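Local coordinates for sulfoquinovosidase (Escherichia coli, PDB 5AEG), which hydrolyses sulfoquinovosyl diacylglycerides and simple sulfoquinovosides, releasing sulfoquinovose that the cell then degrades through sulfoglycolysis, at residues 25-30 / 191-196; 103-108 / 224-229. One frame throughout, in Å; residues are numbered along the deposited sequence.

Contact 1: 25-30 / 191-196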
loop_
_atom_site.group_PDB
_atom_site.type_symbol
_atom_site.label_atom_id
_atom_site.label_comp_id
_atom_site.label_asym_id
_atom_site.label_seq_id
_atom_site.Cartn_x
_atom_site.Cartn_y
_atom_site.Cartn_z
ATOM N N GLN A 25 -13.982 -9.938 -25.241
ATOM C CA GLN A 25 -15.364 -9.905 -24.682
ATOM C C GLN A 25 -16.054 -8.631 -24.900
ATOM O O GLN A 25 -16.609 -8.021 -23.974
ATOM C CB GLN A 25 -15.359 -10.223 -23.241
ATOM C CG GLN A 25 -14.409 -11.323 -22.960
ATOM C CD GLN A 25 -14.853 -12.200 -21.880
ATOM O OE1 GLN A 25 -15.415 -11.764 -20.873
ATOM N NE2 GLN A 25 -14.649 -13.484 -22.091
ATOM N N GLN A 26 -15.943 -8.172 -26.132
ATOM C CA GLN A 26 -16.491 -6.901 -26.653
ATOM C C GLN A 26 -15.876 -5.615 -26.235
ATOM O O GLN A 26 -16.311 -4.571 -26.722
ATOM C CB GLN A 26 -18.008 -6.775 -26.480
ATOM C CG GLN A 26 -18.726 -7.518 -27.569
ATOM C CD GLN A 26 -19.646 -8.475 -26.935
ATOM O OE1 GLN A 26 -20.818 -8.148 -26.702
ATOM N NE2 GLN A 26 -19.111 -9.646 -26.551
ATOM N N ARG A 27 -14.855 -5.632 -25.371
ATOM C CA ARG A 27 -14.153 -4.373 -25.105
ATOM C C ARG A 27 -13.095 -4.157 -26.211
ATOM O O ARG A 27 -12.329 -5.052 -26.490
ATOM C CB ARG A 27 -13.359 -4.560 -23.773
ATOM C CG ARG A 27 -14.163 -4.496 -22.513
ATOM C CD ARG A 27 -15.144 -5.611 -22.284
ATOM N NE ARG A 27 -15.589 -5.665 -20.879
ATOM C CZ ARG A 27 -16.356 -6.626 -20.353
ATOM N NH1 ARG A 27 -16.794 -7.633 -21.090
ATOM N NH2 ARG A 27 -16.635 -6.611 -19.065
ATOM N N LEU A 28 -13.068 -2.994 -26.791
ATOM C CA LEU A 28 -12.069 -2.654 -27.738
ATOM C C LEU A 28 -10.753 -2.393 -26.951
ATOM O O LEU A 28 -10.709 -1.461 -26.183
ATOM C CB LEU A 28 -12.479 -1.387 -28.452
ATOM C CG LEU A 28 -11.489 -0.816 -29.490
ATOM C CD1 LEU A 28 -11.270 -1.854 -30.577
ATOM C CD2 LEU A 28 -11.862 0.491 -30.081
ATOM N N ILE A 29 -9.757 -3.238 -27.152
ATOM C CA ILE A 29 -8.433 -3.214 -26.469
ATOM C C ILE A 29 -7.334 -2.524 -27.290
ATOM O O ILE A 29 -6.638 -1.643 -26.739
ATOM C CB ILE A 29 -7.989 -4.638 -26.034
ATOM C CG1 ILE A 29 -8.947 -5.274 -24.994
ATOM C CG2 ILE A 29 -6.613 -4.644 -25.379
ATOM C CD1 ILE A 29 -9.216 -4.542 -23.673
ATOM N N LEU A 30 -7.199 -2.877 -28.600
ATOM C CA LEU A 30 -6.185 -2.284 -29.506
ATOM C C LEU A 30 -6.797 -1.862 -30.830
ATOM O O LEU A 30 -7.669 -2.586 -31.366
ATOM C CB LEU A 30 -5.109 -3.308 -29.836
ATOM C CG LEU A 30 -4.363 -4.018 -28.740
ATOM C CD1 LEU A 30 -3.474 -5.131 -29.286
ATOM C CD2 LEU A 30 -3.488 -3.013 -27.986
ATOM N N GLN A 191 -14.845 -0.101 -18.039
ATOM C CA GLN A 191 -15.297 -1.142 -19.035
ATOM C C GLN A 191 -15.283 -2.521 -18.434
ATOM O O GLN A 191 -15.482 -3.499 -19.104
ATOM C CB GLN A 191 -14.412 -1.041 -20.257
ATOM C CG GLN A 191 -14.584 0.301 -20.957
ATOM C CD GLN A 191 -14.055 0.304 -22.410
ATOM O OE1 GLN A 191 -14.154 -0.660 -23.102
ATOM N NE2 GLN A 191 -13.439 1.388 -22.812
ATOM N N LYS A 192 -14.971 -2.622 -17.114
ATOM C CA LYS A 192 -15.013 -3.816 -16.338
ATOM C C LYS A 192 -13.990 -4.879 -16.770
ATOM O O LYS A 192 -14.319 -6.046 -17.112
ATOM C CB LYS A 192 -16.458 -4.365 -16.223
ATOM C CG LYS A 192 -17.314 -3.523 -15.307
ATOM C CD LYS A 192 -18.722 -4.112 -15.151
ATOM C CE LYS A 192 -19.574 -3.265 -14.229
ATOM N NZ LYS A 192 -20.905 -3.935 -14.096
ATOM N N TYR A 193 -12.725 -4.452 -16.820
ATOM C CA TYR A 193 -11.631 -5.348 -16.992
ATOM C C TYR A 193 -10.520 -4.848 -16.081
ATOM O O TYR A 193 -10.545 -3.680 -15.672
ATOM C CB TYR A 193 -11.139 -5.403 -18.417
ATOM C CG TYR A 193 -10.480 -4.156 -18.971
ATOM C CD1 TYR A 193 -9.124 -3.891 -18.724
ATOM C CD2 TYR A 193 -11.163 -3.258 -19.766
ATOM C CE1 TYR A 193 -8.511 -2.747 -19.258
ATOM C CE2 TYR A 193 -10.540 -2.147 -20.341
ATOM C CZ TYR A 193 -9.169 -1.903 -20.037
ATOM O OH TYR A 193 -8.528 -0.741 -20.525
ATOM N N TYR A 194 -9.561 -5.698 -15.871
ATOM C CA TYR A 194 -8.287 -5.266 -15.258
ATOM C C TYR A 194 -7.215 -5.547 -16.227
ATOM O O TYR A 194 -7.329 -6.489 -17.056
ATOM C CB TYR A 194 -7.995 -6.046 -13.960
ATOM C CG TYR A 194 -7.623 -7.558 -14.010
ATOM C CD1 TYR A 194 -6.393 -7.996 -14.490
ATOM C CD2 TYR A 194 -8.489 -8.546 -13.531
ATOM C CE1 TYR A 194 -6.091 -9.355 -14.555
ATOM C CE2 TYR A 194 -8.162 -9.911 -13.589
ATOM C CZ TYR A 194 -6.976 -10.308 -14.135
ATOM O OH TYR A 194 -6.562 -11.636 -14.227
ATOM N N CYS A 195 -6.151 -4.744 -16.139
ATOM C CA CYS A 195 -4.908 -5.014 -16.873
ATOM C C CYS A 195 -3.736 -5.144 -15.909
ATOM O O CYS A 195 -3.554 -4.256 -15.070
ATOM C CB CYS A 195 -4.686 -3.864 -17.809
ATOM S SG CYS A 195 -3.083 -3.872 -18.626
ATOM N N HIS A 196 -3.009 -6.249 -15.969
ATOM C CA HIS A 196 -1.859 -6.502 -15.113
ATOM C C HIS A 196 -0.593 -6.717 -15.962
ATOM O O HIS A 196 -0.612 -7.519 -16.917
ATOM C CB HIS A 196 -2.067 -7.715 -14.243
ATOM C CG HIS A 196 -0.863 -8.047 -13.420
ATOM N ND1 HIS A 196 -0.382 -7.194 -12.451
ATOM C CD2 HIS A 196 0.017 -9.077 -13.484
ATOM C CE1 HIS A 196 0.704 -7.712 -11.912
ATOM N NE2 HIS A 196 0.981 -8.851 -12.538
HETATM O O HOH W 1 -12.315 1.234 -25.574
HETATM O O HOH W 2 -11.543 -1.373 -23.655
HETATM O O HOH W 3 -14.589 -0.714 -25.807
#
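Arg27 leaves strand 27-32 with CG beside its own backbone N and then bends at chi2 (67°), so that CD swings toward the turn at Gln191 and Lys192. The side chains of Arg27 and Gln191 run past each other, pointing opposite ways, with guanidinium and amide planes only 13° apart. At the end of the arginine, NE gives the main bond of the contact, to Gln191 O at 2.8 Å; the oxygen sits at the guanidinium edge, and with a C=O...NE angle of 171° NE meets it almost head-on. NH2 adds two weak bonds, to Gln191 O and, at 3.1 Å, to Lys192 O. NH1 turns back on its own segment and donates to Gln25 O at 2.9 Å, almost exactly in the guanidinium plane, which helps fix the rotation of the group.

Beside the arginine, Gln191 reaches strand 27-32 through water. Its OE1 accepts from two waters, one of which also donates to Leu28 O while the other accepts from Leu28 N; a third links NE2 to Leu28 O. NE2 has a further partner in Asp127. Deeper in, Ile29 CD1 lies over one face of the Tyr193 ring, 4.3 Å from Tyr193 CE2, and Ile29 itself belongs with Leu30 to a classic beta bulge opposite Leu22.

No strand pairing joins the segments: the guanidinium bonds Gln191 O and, weakly, Lys192 O of the turn, and Gln25 O of its own segment. Neutral acceptors and bridging water thus tie the turn leading into strand 193-197 to strand 27-32, without a salt bridge between them.

Contact 2: 103-108 / 224-229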
loop_
_atom_site.group_PDB
_atom_site.type_symbol
_atom_site.label_atom_id
_atom_site.label_comp_id
_atom_site.label_asym_id
_atom_site.label_seq_id
_atom_site.Cartn_x
_atom_site.Cartn_y
_atom_site.Cartn_z
ATOM N N LEU A 103 -6.876 -12.763 -21.577
ATOM C CA LEU A 103 -6.114 -12.234 -22.674
ATOM C C LEU A 103 -4.642 -12.039 -22.295
ATOM O O LEU A 103 -4.354 -11.334 -21.331
ATOM C CB LEU A 103 -6.761 -11.002 -23.161
ATOM C CG LEU A 103 -5.966 -10.252 -24.237
ATOM C CD1 LEU A 103 -5.878 -11.108 -25.510
ATOM C CD2 LEU A 103 -6.477 -8.903 -24.529
ATOM N N LEU A 104 -3.699 -12.694 -22.996
ATOM C CA LEU A 104 -2.219 -12.516 -22.814
ATOM C C LEU A 104 -1.607 -11.765 -24.010
ATOM O O LEU A 104 -1.800 -12.227 -25.181
ATOM C CB LEU A 104 -1.569 -13.874 -22.653
ATOM C CG LEU A 104 -0.067 -14.021 -22.474
ATOM C CD1 LEU A 104 0.320 -13.300 -21.191
ATOM C CD2 LEU A 104 0.381 -15.491 -22.407
ATOM N N LEU A 105 -0.994 -10.555 -23.787
ATOM C CA LEU A 105 -0.233 -9.841 -24.824
ATOM C C LEU A 105 1.221 -9.933 -24.488
ATOM O O LEU A 105 1.645 -9.600 -23.368
ATOM C CB LEU A 105 -0.632 -8.374 -24.978
ATOM C CG LEU A 105 -2.076 -7.999 -25.232
ATOM C CD1 LEU A 105 -2.132 -6.480 -25.516
ATOM C CD2 LEU A 105 -2.677 -8.770 -26.393
ATOM N N GLU A 106 2.023 -10.421 -25.426
ATOM C CA GLU A 106 3.446 -10.618 -25.175
ATOM C C GLU A 106 4.219 -9.858 -26.240
ATOM O O GLU A 106 4.225 -10.259 -27.424
ATOM C CB GLU A 106 3.816 -12.097 -25.225
ATOM C CG GLU A 106 3.321 -12.928 -24.072
ATOM C CD GLU A 106 3.403 -14.412 -24.404
ATOM O OE1 GLU A 106 2.732 -14.835 -25.371
ATOM O OE2 GLU A 106 4.149 -15.125 -23.735
ATOM N N LEU A 107 4.933 -8.811 -25.817
ATOM C CA LEU A 107 5.629 -7.928 -26.731
ATOM C C LEU A 107 7.110 -8.184 -26.596
ATOM O O LEU A 107 7.639 -8.212 -25.482
ATOM C CB LEU A 107 5.346 -6.512 -26.330
ATOM C CG LEU A 107 4.843 -5.559 -27.331
ATOM C CD1 LEU A 107 4.424 -4.282 -26.577
ATOM C CD2 LEU A 107 5.931 -5.331 -28.360
ATOM N N GLN A 108 7.815 -8.338 -27.724
ATOM C CA GLN A 108 9.263 -8.444 -27.686
ATOM C C GLN A 108 9.922 -7.596 -28.793
ATOM O O GLN A 108 9.636 -7.802 -29.955
ATOM C CB GLN A 108 9.655 -9.931 -27.744
ATOM C CG GLN A 108 11.161 -10.239 -27.790
ATOM C CD GLN A 108 11.927 -9.737 -26.546
ATOM O OE1 GLN A 108 11.794 -10.282 -25.446
ATOM N NE2 GLN A 108 12.706 -8.650 -26.707
ATOM N N LEU A 224 1.466 -8.374 -20.745
ATOM C CA LEU A 224 0.253 -7.807 -20.154
ATOM C C LEU A 224 -0.863 -8.864 -20.154
ATOM O O LEU A 224 -1.034 -9.581 -21.135
ATOM C CB LEU A 224 -0.247 -6.626 -20.984
ATOM C CG LEU A 224 0.725 -5.507 -21.294
ATOM C CD1 LEU A 224 1.572 -5.834 -22.541
ATOM C CD2 LEU A 224 -0.008 -4.181 -21.440
ATOM N N ARG A 225 -1.657 -8.908 -19.106
ATOM C CA ARG A 225 -2.770 -9.865 -19.009
ATOM C C ARG A 225 -4.004 -9.100 -18.689
ATOM O O ARG A 225 -3.950 -8.151 -17.902
ATOM C CB ARG A 225 -2.562 -10.796 -17.850
ATOM C CG ARG A 225 -1.622 -11.968 -18.109
ATOM C CD ARG A 225 -1.205 -12.553 -16.741
ATOM N NE ARG A 225 0.213 -12.811 -16.726
ATOM C CZ ARG A 225 0.752 -13.846 -17.335
ATOM N NH1 ARG A 225 -0.031 -14.730 -17.928
ATOM N NH2 ARG A 225 2.051 -13.996 -17.334
ATOM N N PHE A 226 -5.135 -9.518 -19.269
ATOM C CA PHE A 226 -6.438 -8.862 -19.040
ATOM C C PHE A 226 -7.494 -9.912 -18.721
ATOM O O PHE A 226 -7.433 -11.104 -19.227
ATOM C CB PHE A 226 -6.951 -8.085 -20.229
ATOM C CG PHE A 226 -6.031 -7.066 -20.790
ATOM C CD1 PHE A 226 -4.871 -7.439 -21.450
ATOM C CD2 PHE A 226 -6.353 -5.719 -20.725
ATOM C CE1 PHE A 226 -4.063 -6.507 -22.012
ATOM C CE2 PHE A 226 -5.551 -4.769 -21.299
ATOM C CZ PHE A 226 -4.381 -5.174 -21.946
ATOM N N GLU A 227 -8.426 -9.564 -17.831
ATOM C CA GLU A 227 -9.668 -10.361 -17.689
ATOM C C GLU A 227 -10.772 -9.393 -17.530
ATOM O O GLU A 227 -10.580 -8.310 -16.974
ATOM C CB GLU A 227 -9.719 -11.248 -16.499
ATOM C CG GLU A 227 -9.145 -12.589 -16.610
ATOM C CD GLU A 227 -9.363 -13.438 -15.368
ATOM O OE1 GLU A 227 -8.582 -13.270 -14.395
ATOM O OE2 GLU A 227 -10.214 -14.368 -15.421
ATOM N N CYS A 228 -11.978 -9.808 -17.940
ATOM C CA CYS A 228 -13.189 -9.038 -17.777
ATOM C C CYS A 228 -14.108 -9.736 -16.765
ATOM O O CYS A 228 -13.882 -10.885 -16.364
ATOM C CB CYS A 228 -13.967 -8.917 -19.091
ATOM S SG CYS A 228 -13.083 -8.164 -20.452
ATOM N N ALA A 229 -15.111 -8.982 -16.320
ATOM C CA ALA A 229 -16.160 -9.535 -15.495
ATOM C C ALA A 229 -17.409 -8.690 -15.563
ATOM O O ALA A 229 -17.407 -7.561 -16.057
ATOM C CB ALA A 229 -15.657 -9.809 -14.045
#
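Leu103 and Leu105 pair with Phe226 and Leu224 in an antiparallel ladder within the galactose mutarotase-like N-terminal beta domain of this GH31 enzyme, the strand directions 163° apart. Backbone bonds come first. Leu105 and Leu224 exchange two nearly straight ones, Leu105 N to Leu224 O at 2.8 Å and Leu224 N to Leu105 O at 2.9 Å. At the other hydrogen-bonded pair, Phe226 N donates well to Leu103 O, while the return bond from Leu103 N is weak. Between them Leu104 faces Arg225 as a non-hydrogen-bonded pair, and Arg225 CA brings a C-H to Leu103 O.

Apolar contacts line the face carrying Leu103, Leu105, Leu224 and Phe226, where Phe24 of strand 20-24 also packs. Phe226 lies alongside Leu103, its CD1 3.8 Å from Leu103 CD2, and Leu105 CD1 approaches Phe226 CE1 at 4.0 Å; Leu224 CD1 meets Leu105 CB. An alanine in place of Phe226 would probably open a gap, leaving Leu103 CD2 and Leu105 CD1 without the ring atoms they touch.

Polar and apolar groups meet on the other face. Arg225 NH2 forms a salt bridge with Asp198, and Leu104 CD1 sits over one face of the guanidinium, 3.6 Å from Arg225 NH1.

How the contacts relate
The centres of contacts 1 and 2 lie about 9 Å apart, both in the N-terminal beta domain and away from the catalytic and calcium-binding residues. Strands 193-197 and 221-228 are antiparallel neighbours, and strand 103-109 lies on the far side of 221-228, so strand 221-228 links the two contacts: His196 O and Arg225 N probably share a hydrogen bond, as do Tyr194 OH and Glu227 OE1. Strand 27-32 lies in a small antiparallel sheet with strands 9-12 and 20-24. Along the chain the segments alternate, 25-30, 103-108, 191-196, 224-229, so the contacts interlock. Contact 2 is a strand pairing in the larger beta structure; contact 1 is one place where the small sheet meets it, joining parts far apart in sequence.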